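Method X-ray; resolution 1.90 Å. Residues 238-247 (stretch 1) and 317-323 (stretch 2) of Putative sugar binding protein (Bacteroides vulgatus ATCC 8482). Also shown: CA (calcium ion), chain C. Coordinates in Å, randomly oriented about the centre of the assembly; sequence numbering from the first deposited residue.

Stretch 1, residues 238-247: EYPTAWGNDA
Stretch 2 317-323: NKYQPQQ

Irregular segments far apart in sequence often pack by a simple rule: one aromatic ring supplies a nonpolar platform, and long amide side chains donate to backbone carbonyls of the facing segment. Residues 238-247 and 317-323 of this putative sugar binding protein illustrate the rule, burying 444 Å² between them. After Glu238 the first stretch forms a weakly bonded helix at about 239-242, which leads into a type I beta turn from Ala242 to Asn245, with Asn245 N donating to Ala242 O at 3.1 Å. Beyond it the chain extends, Asn245 at phi/psi -60/161 and Asp246 at -115/102. The second stretch has no regular structure; from Gln320 (-95/127) through Gln322 (-73/170) it is extended. Register is set by Gly244 and Gln320, whose CA atoms lie 4.6 Å apart. Such proximity suits a glycine, since an ideal CB there would sit a tight 3.3 Å from Gln320 CB.

Trp243 covers the most surface. Its CA-to-CB bond points toward the second stretch, and chi1 of -52° (m) with chi2 of 88° lays the indole beside Lys318. The lysine, m at chi1 and t thereafter, runs its aliphatic chain over one ring face: Lys318 CG stands 3.8 Å from the centroid of the six-membered ring of Trp243, only 4° off the normal, a CH-pi contact. Farther along, Lys318 CE is 3.6 Å from Trp243 CH2. The methylenes thus pack on the aromatic surface while the ammonium group reaches past it to water 1, which accepts from Lys318 NZ at 2.9 Å and donates to Tyr239 OH at 3.1 Å.

Gln320, whose CA-to-CB bond also points toward the first stretch (chi1 m, chi2 t, chi3 7°), spends its amide nitrogen on both stretches. Gln320 NE2 donates to Pro240 O at 3.0 Å, nearly linear at 176°, and to Asn317 O at 2.8 Å, so one nitrogen ties the helical segment to the start of its own stretch. Trp243 CB packs 3.6 Å from Gln320 CD.

Gln322 repeats the strategy at the end of the turn. With chi1 -78° (m), chi2 65° (p) and chi3 40°, its NE2 donates to Asn245 O at 3.2 Å, and Gln322 CG lies 3.5 Å from Gly244 O. The other end of the amide, Gln322 OE1, binds the calcium ion at 2.6 Å, coupling the metal site to the turn. Water completes the seam: water 3 donates to Gly244 O at 2.7 Å and accepts from Gln323 N at 3.1 Å, linking the two backbones.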

# COMPACT_ATOMS: atom_id res chain seq x y z
N GLU A 238 11.23 -10.45 17.81
CA GLU A 238 11.24 -9.02 17.49
C GLU A 238 9.85 -8.49 17.14
O GLU A 238 9.55 -7.32 17.39
CB GLU A 238 12.14 -8.79 16.29
CG GLU A 238 13.61 -8.93 16.59
CD GLU A 238 14.50 -9.10 15.36
OE1 GLU A 238 14.01 -9.30 14.23
OE2 GLU A 238 15.74 -9.06 15.55
N TYR A 239 9.02 -9.35 16.56
CA TYR A 239 7.82 -8.88 15.84
C TYR A 239 6.92 -7.93 16.63
O TYR A 239 6.51 -6.90 16.10
CB TYR A 239 7.00 -10.06 15.34
CG TYR A 239 6.00 -9.72 14.28
CD1 TYR A 239 4.70 -9.33 14.61
CD2 TYR A 239 6.32 -9.83 12.96
CE1 TYR A 239 3.74 -9.07 13.63
CE2 TYR A 239 5.41 -9.56 11.98
CZ TYR A 239 4.11 -9.18 12.31
OH TYR A 239 3.23 -8.93 11.30
N PRO A 240 6.63 -8.26 17.90
CA PRO A 240 5.67 -7.41 18.63
C PRO A 240 6.12 -5.95 18.79
O PRO A 240 5.27 -5.08 18.87
CB PRO A 240 5.55 -8.10 19.98
CG PRO A 240 5.94 -9.53 19.73
CD PRO A 240 7.00 -9.46 18.66
N THR A 241 7.43 -5.68 18.84
CA THR A 241 7.92 -4.31 19.06
C THR A 241 8.76 -3.70 17.93
O THR A 241 9.14 -2.53 18.02
CB THR A 241 8.75 -4.19 20.38
OG1 THR A 241 9.93 -4.99 20.27
CG2 THR A 241 7.92 -4.61 21.59
N ALA A 242 9.03 -4.48 16.88
CA ALA A 242 9.98 -4.07 15.84
C ALA A 242 9.44 -2.83 15.09
O ALA A 242 10.21 -2.00 14.59
CB ALA A 242 10.21 -5.23 14.84
N TRP A 243 8.12 -2.74 15.05
CA TRP A 243 7.39 -1.63 14.45
C TRP A 243 7.76 -0.24 15.01
O TRP A 243 7.57 0.76 14.32
CB TRP A 243 5.89 -1.83 14.68
CG TRP A 243 5.41 -3.16 14.24
CD1 TRP A 243 5.39 -4.31 14.99
CD2 TRP A 243 4.93 -3.51 12.94
NE1 TRP A 243 4.93 -5.36 14.22
CE2 TRP A 243 4.63 -4.88 12.96
CE3 TRP A 243 4.72 -2.78 11.76
CZ2 TRP A 243 4.14 -5.56 11.85
CZ3 TRP A 243 4.23 -3.45 10.67
CH2 TRP A 243 3.94 -4.83 10.72
N GLY A 244 8.25 -0.18 16.25
CA GLY A 244 8.67 1.11 16.86
C GLY A 244 10.17 1.38 16.82
O GLY A 244 10.61 2.47 17.26
N ASN A 245 10.95 0.42 16.32
CA ASN A 245 12.40 0.61 16.10
C ASN A 245 12.63 1.77 15.12
O ASN A 245 11.74 2.10 14.33
CB ASN A 245 13.06 -0.63 15.47
CG ASN A 245 13.02 -1.84 16.38
OD1 ASN A 245 12.87 -1.70 17.59
ND2 ASN A 245 13.12 -3.05 15.80
N ASP A 246 13.83 2.31 15.13
CA ASP A 246 14.23 3.27 14.12
C ASP A 246 15.35 2.57 13.36
O ASP A 246 16.47 2.41 13.86
CB ASP A 246 14.66 4.58 14.78
CG ASP A 246 14.21 5.84 14.01
OD1 ASP A 246 13.59 5.75 12.90
OD2 ASP A 246 14.51 6.94 14.52
N ALA A 247 15.00 2.04 12.18
CA ALA A 247 15.91 1.23 11.39
C ALA A 247 17.05 2.08 10.83
O ALA A 247 16.88 3.27 10.59
CB ALA A 247 15.11 0.51 10.25
N ASN A 317 -1.88 -2.44 16.46
CA ASN A 317 -0.84 -1.60 17.05
C ASN A 317 0.46 -1.69 16.26
O ASN A 317 1.55 -1.93 16.83
CB ASN A 317 -0.61 -2.03 18.52
CG ASN A 317 0.11 -0.98 19.34
OD1 ASN A 317 -0.13 0.20 19.15
ND2 ASN A 317 1.01 -1.40 20.23
N LYS A 318 0.38 -1.46 14.96
CA LYS A 318 1.57 -1.49 14.09
C LYS A 318 2.24 -0.13 13.95
O LYS A 318 3.40 -0.04 13.57
CB LYS A 318 1.21 -2.00 12.69
CG LYS A 318 0.79 -3.45 12.68
CD LYS A 318 0.39 -3.96 11.29
CE LYS A 318 0.41 -5.48 11.23
NZ LYS A 318 0.06 -6.03 9.85
N TYR A 319 1.47 0.91 14.21
CA TYR A 319 1.97 2.27 14.12
C TYR A 319 2.47 2.70 15.50
O TYR A 319 1.81 3.41 16.24
CB TYR A 319 0.87 3.15 13.58
CG TYR A 319 0.49 2.65 12.21
CD1 TYR A 319 1.27 2.96 11.08
CD2 TYR A 319 -0.59 1.78 12.03
CE1 TYR A 319 0.96 2.44 9.82
CE2 TYR A 319 -0.90 1.25 10.76
CZ TYR A 319 -0.14 1.59 9.67
OH TYR A 319 -0.50 1.08 8.44
N GLN A 320 3.66 2.20 15.82
CA GLN A 320 4.26 2.39 17.14
C GLN A 320 5.18 3.60 17.03
O GLN A 320 5.99 3.68 16.13
CB GLN A 320 5.02 1.12 17.59
CG GLN A 320 4.05 -0.09 17.74
CD GLN A 320 4.73 -1.39 18.10
OE1 GLN A 320 5.92 -1.40 18.37
NE2 GLN A 320 3.95 -2.50 18.11
N PRO A 321 5.00 4.57 17.91
CA PRO A 321 5.89 5.72 17.82
C PRO A 321 7.34 5.31 18.11
O PRO A 321 7.59 4.35 18.86
CB PRO A 321 5.37 6.65 18.91
CG PRO A 321 4.76 5.72 19.93
CD PRO A 321 4.18 4.59 19.14
N GLN A 322 8.28 6.02 17.50
CA GLN A 322 9.70 5.90 17.83
C GLN A 322 9.95 6.59 19.18
O GLN A 322 9.06 7.24 19.72
CB GLN A 322 10.57 6.49 16.69
CG GLN A 322 10.71 5.53 15.48
CD GLN A 322 9.37 5.27 14.73
OE1 GLN A 322 8.53 6.19 14.54
NE2 GLN A 322 9.16 4.02 14.31
N GLN A 323 11.13 6.42 19.76
CA GLN A 323 11.31 6.85 21.15
C GLN A 323 11.11 8.34 21.30
O GLN A 323 11.66 9.13 20.56
CB GLN A 323 12.67 6.44 21.75
CG GLN A 323 12.76 6.70 23.30
CD GLN A 323 11.74 5.90 24.13
OE1 GLN A 323 10.99 6.45 24.92
NE2 GLN A 323 11.72 4.59 23.94
CA CA C . 8.20 8.64 13.69
O HOH W 1 0.14 -8.57 11.24
O HOH W 2 6.38 3.34 13.52
O HOH W 3 12.54 4.11 18.18
O HOH W 4 10.79 8.73 13.72